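Local coordinates for protein dihydroorotase (Saccharomyces cerevisiae S288C, PDB 6L0G) that catalyses the reversible interconversion of N-carbamoyl-L-aspartate and dihydroorotate, a zinc-dependent step in the de novo synthesis of pyrimidines, at residues A[138-143]-A[157-162]. Residues are numbered along the deposited sequence; the frame is centred on the assembly and turned at random.
Sequences GEKPSV and EEAFLP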
loop_
_atom_site.group_PDB
_atom_site.type_symbol
_atom_site.label_atom_id
_atom_site.label_comp_id
_atom_site.label_asym_id
_atom_site.label_seq_id
_atom_site.Cartn_x
_atom_site.Cartn_y
_atom_site.Cartn_z
ATOM N N GLY A 138 8.296 -15.313 -7.593
ATOM C CA GLY A 138 9.570 -15.010 -6.970
ATOM C C GLY A 138 9.562 -13.912 -5.920
ATOM O O GLY A 138 10.056 -12.805 -6.174
ATOM N N GLU A 139 9.028 -14.215 -4.737
ATOM C CA GLU A 139 9.109 -13.342 -3.569
ATOM C C GLU A 139 9.490 -14.159 -2.334
ATOM O O GLU A 139 8.909 -15.222 -2.086
ATOM C CB GLU A 139 7.769 -12.640 -3.292
ATOM C CG GLU A 139 7.300 -11.664 -4.336
ATOM C CD GLU A 139 6.129 -10.847 -3.819
ATOM O OE1 GLU A 139 4.984 -11.323 -3.904
ATOM O OE2 GLU A 139 6.360 -9.745 -3.298
ATOM N N LYS A 140 10.430 -13.642 -1.539
ATOM C CA LYS A 140 10.705 -14.261 -0.253
ATOM C C LYS A 140 9.651 -13.836 0.768
ATOM O O LYS A 140 9.222 -12.680 0.769
ATOM C CB LYS A 140 12.082 -13.862 0.251
ATOM C CG LYS A 140 13.223 -14.268 -0.649
ATOM C CD LYS A 140 13.654 -15.689 -0.362
ATOM C CE LYS A 140 15.128 -15.887 -0.663
ATOM N NZ LYS A 140 15.956 -15.668 0.552
ATOM N N PRO A 141 9.228 -14.740 1.644
ATOM C CA PRO A 141 8.318 -14.354 2.733
ATOM C C PRO A 141 8.937 -13.272 3.611
ATOM O O PRO A 141 10.158 -13.147 3.717
ATOM C CB PRO A 141 8.113 -15.669 3.500
ATOM C CG PRO A 141 8.398 -16.746 2.487
ATOM C CD PRO A 141 9.487 -16.193 1.617
ATOM N N SER A 142 8.082 -12.431 4.178
ATOM C CA SER A 142 8.556 -11.279 4.933
ATOM C C SER A 142 9.217 -11.701 6.248
ATOM O O SER A 142 8.867 -12.710 6.864
ATOM C CB SER A 142 7.401 -10.313 5.197
ATOM O OG SER A 142 6.980 -9.699 3.985
ATOM N N VAL A 143 10.193 -10.907 6.668
ATOM C CA VAL A 143 10.959 -11.150 7.894
ATOM C C VAL A 143 11.235 -9.801 8.532
ATOM O O VAL A 143 11.823 -8.929 7.881
ATOM C CB VAL A 143 12.301 -11.873 7.618
ATOM C CG1 VAL A 143 12.892 -12.441 8.900
ATOM C CG2 VAL A 143 12.159 -12.987 6.569
ATOM N N GLU A 157 10.767 -9.274 -3.862
ATOM C CA GLU A 157 11.142 -9.754 -5.196
ATOM C C GLU A 157 12.658 -9.698 -5.402
ATOM O O GLU A 157 13.273 -10.677 -5.849
ATOM C CB GLU A 157 10.428 -8.929 -6.278
ATOM C CG GLU A 157 10.900 -9.248 -7.689
ATOM C CD GLU A 157 9.984 -8.721 -8.785
ATOM O OE1 GLU A 157 8.778 -9.106 -8.836
ATOM O OE2 GLU A 157 10.492 -7.951 -9.633
ATOM N N GLU A 158 13.284 -8.558 -5.079
ATOM C CA GLU A 158 14.736 -8.468 -5.210
ATOM C C GLU A 158 15.431 -9.502 -4.327
ATOM O O GLU A 158 16.359 -10.189 -4.772
ATOM C CB GLU A 158 15.212 -7.061 -4.857
ATOM C CG GLU A 158 16.713 -7.003 -4.629
ATOM C CD GLU A 158 17.310 -5.651 -4.924
ATOM O OE1 GLU A 158 16.541 -4.698 -5.194
ATOM O OE2 GLU A 158 18.558 -5.549 -4.897
ATOM N N ALA A 159 14.954 -9.665 -3.090
ATOM C CA ALA A 159 15.495 -10.670 -2.175
ATOM C C ALA A 159 15.341 -12.100 -2.692
ATOM O O ALA A 159 15.964 -13.011 -2.138
ATOM C CB ALA A 159 14.817 -10.564 -0.818
ATOM N N PHE A 160 14.445 -12.337 -3.657
ATOM C CA PHE A 160 14.305 -13.658 -4.266
ATOM C C PHE A 160 15.313 -13.898 -5.386
ATOM O O PHE A 160 15.526 -15.055 -5.771
ATOM C CB PHE A 160 12.890 -13.851 -4.829
ATOM C CG PHE A 160 12.606 -15.262 -5.323
ATOM C CD1 PHE A 160 12.132 -16.227 -4.450
ATOM C CD2 PHE A 160 12.800 -15.607 -6.659
ATOM C CE1 PHE A 160 11.862 -17.523 -4.899
ATOM C CE2 PHE A 160 12.548 -16.887 -7.104
ATOM C CZ PHE A 160 12.069 -17.844 -6.225
ATOM N N LEU A 161 15.907 -12.837 -5.937
ATOM C CA LEU A 161 16.705 -13.011 -7.151
ATOM C C LEU A 161 17.865 -13.989 -6.986
ATOM O O LEU A 161 18.093 -14.780 -7.915
ATOM C CB LEU A 161 17.197 -11.646 -7.643
ATOM C CG LEU A 161 16.067 -10.733 -8.129
ATOM C CD1 LEU A 161 16.616 -9.404 -8.673
ATOM C CD2 LEU A 161 15.234 -11.443 -9.179
ATOM N N PRO A 162 18.587 -14.045 -5.857
ATOM C CA PRO A 162 19.627 -15.082 -5.734
ATOM C C PRO A 162 19.079 -16.500 -5.784
ATOM O O PRO A 162 19.737 -17.385 -6.341
ATOM C CB PRO A 162 20.257 -14.794 -4.361
ATOM C CG PRO A 162 19.935 -13.387 -4.054
ATOM C CD PRO A 162 18.625 -13.088 -4.728
HETATM O O HOH W 1 8.333 -11.425 -7.848
HETATM O O HOH W 2 8.127 -7.912 -3.881
#
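Just past strand 133-136 of the metal-dependent hydrolase barrel, the loop 138-143 meets the 3-10 turn that leads into helix 161-170, and Phe160 lies against the backbone of Gly138. The glycine CA sits over the centre of the ring, 3.4 Å from the Phe160 centroid and 15° off the normal, a CH-pi contact. The ring reaches the loop because the CA-CB bond of Phe160 points toward it and chi1 (-173°) turns CG away from the backbone N, while Glu139 N approaches the ring obliquely. Beside it, Glu157 CA lies 3.4 Å from Gly138 O, its C-H nearly straight at the oxygen (161° at the hydrogen). Lys140, bent at its second side-chain torsion, runs past the turn: its CE comes within 3.3 Å of Ala159 O, and its NZ goes on to Asn115.

Two waters span the polar side. One donates to both Gly138 O (2.8 Å) and Glu157 OE1; the other accepts from Glu157 N (3.0 Å) and lies within hydrogen-bonding distance of Glu139 OE2 (2.6 Å). Each carboxylate has a further partner: Glu157 OE2 bonds Ser183 OG, and Glu139 OE1 is hydrogen-bonded to NE2 of His137, which probably binds one of the two zinc ions. Glu139 thus probably helps orient that imidazole as a second-shell carboxylate, at the C-terminal end of a barrel strand, where TIM-barrel amidohydrolases build their metal centre.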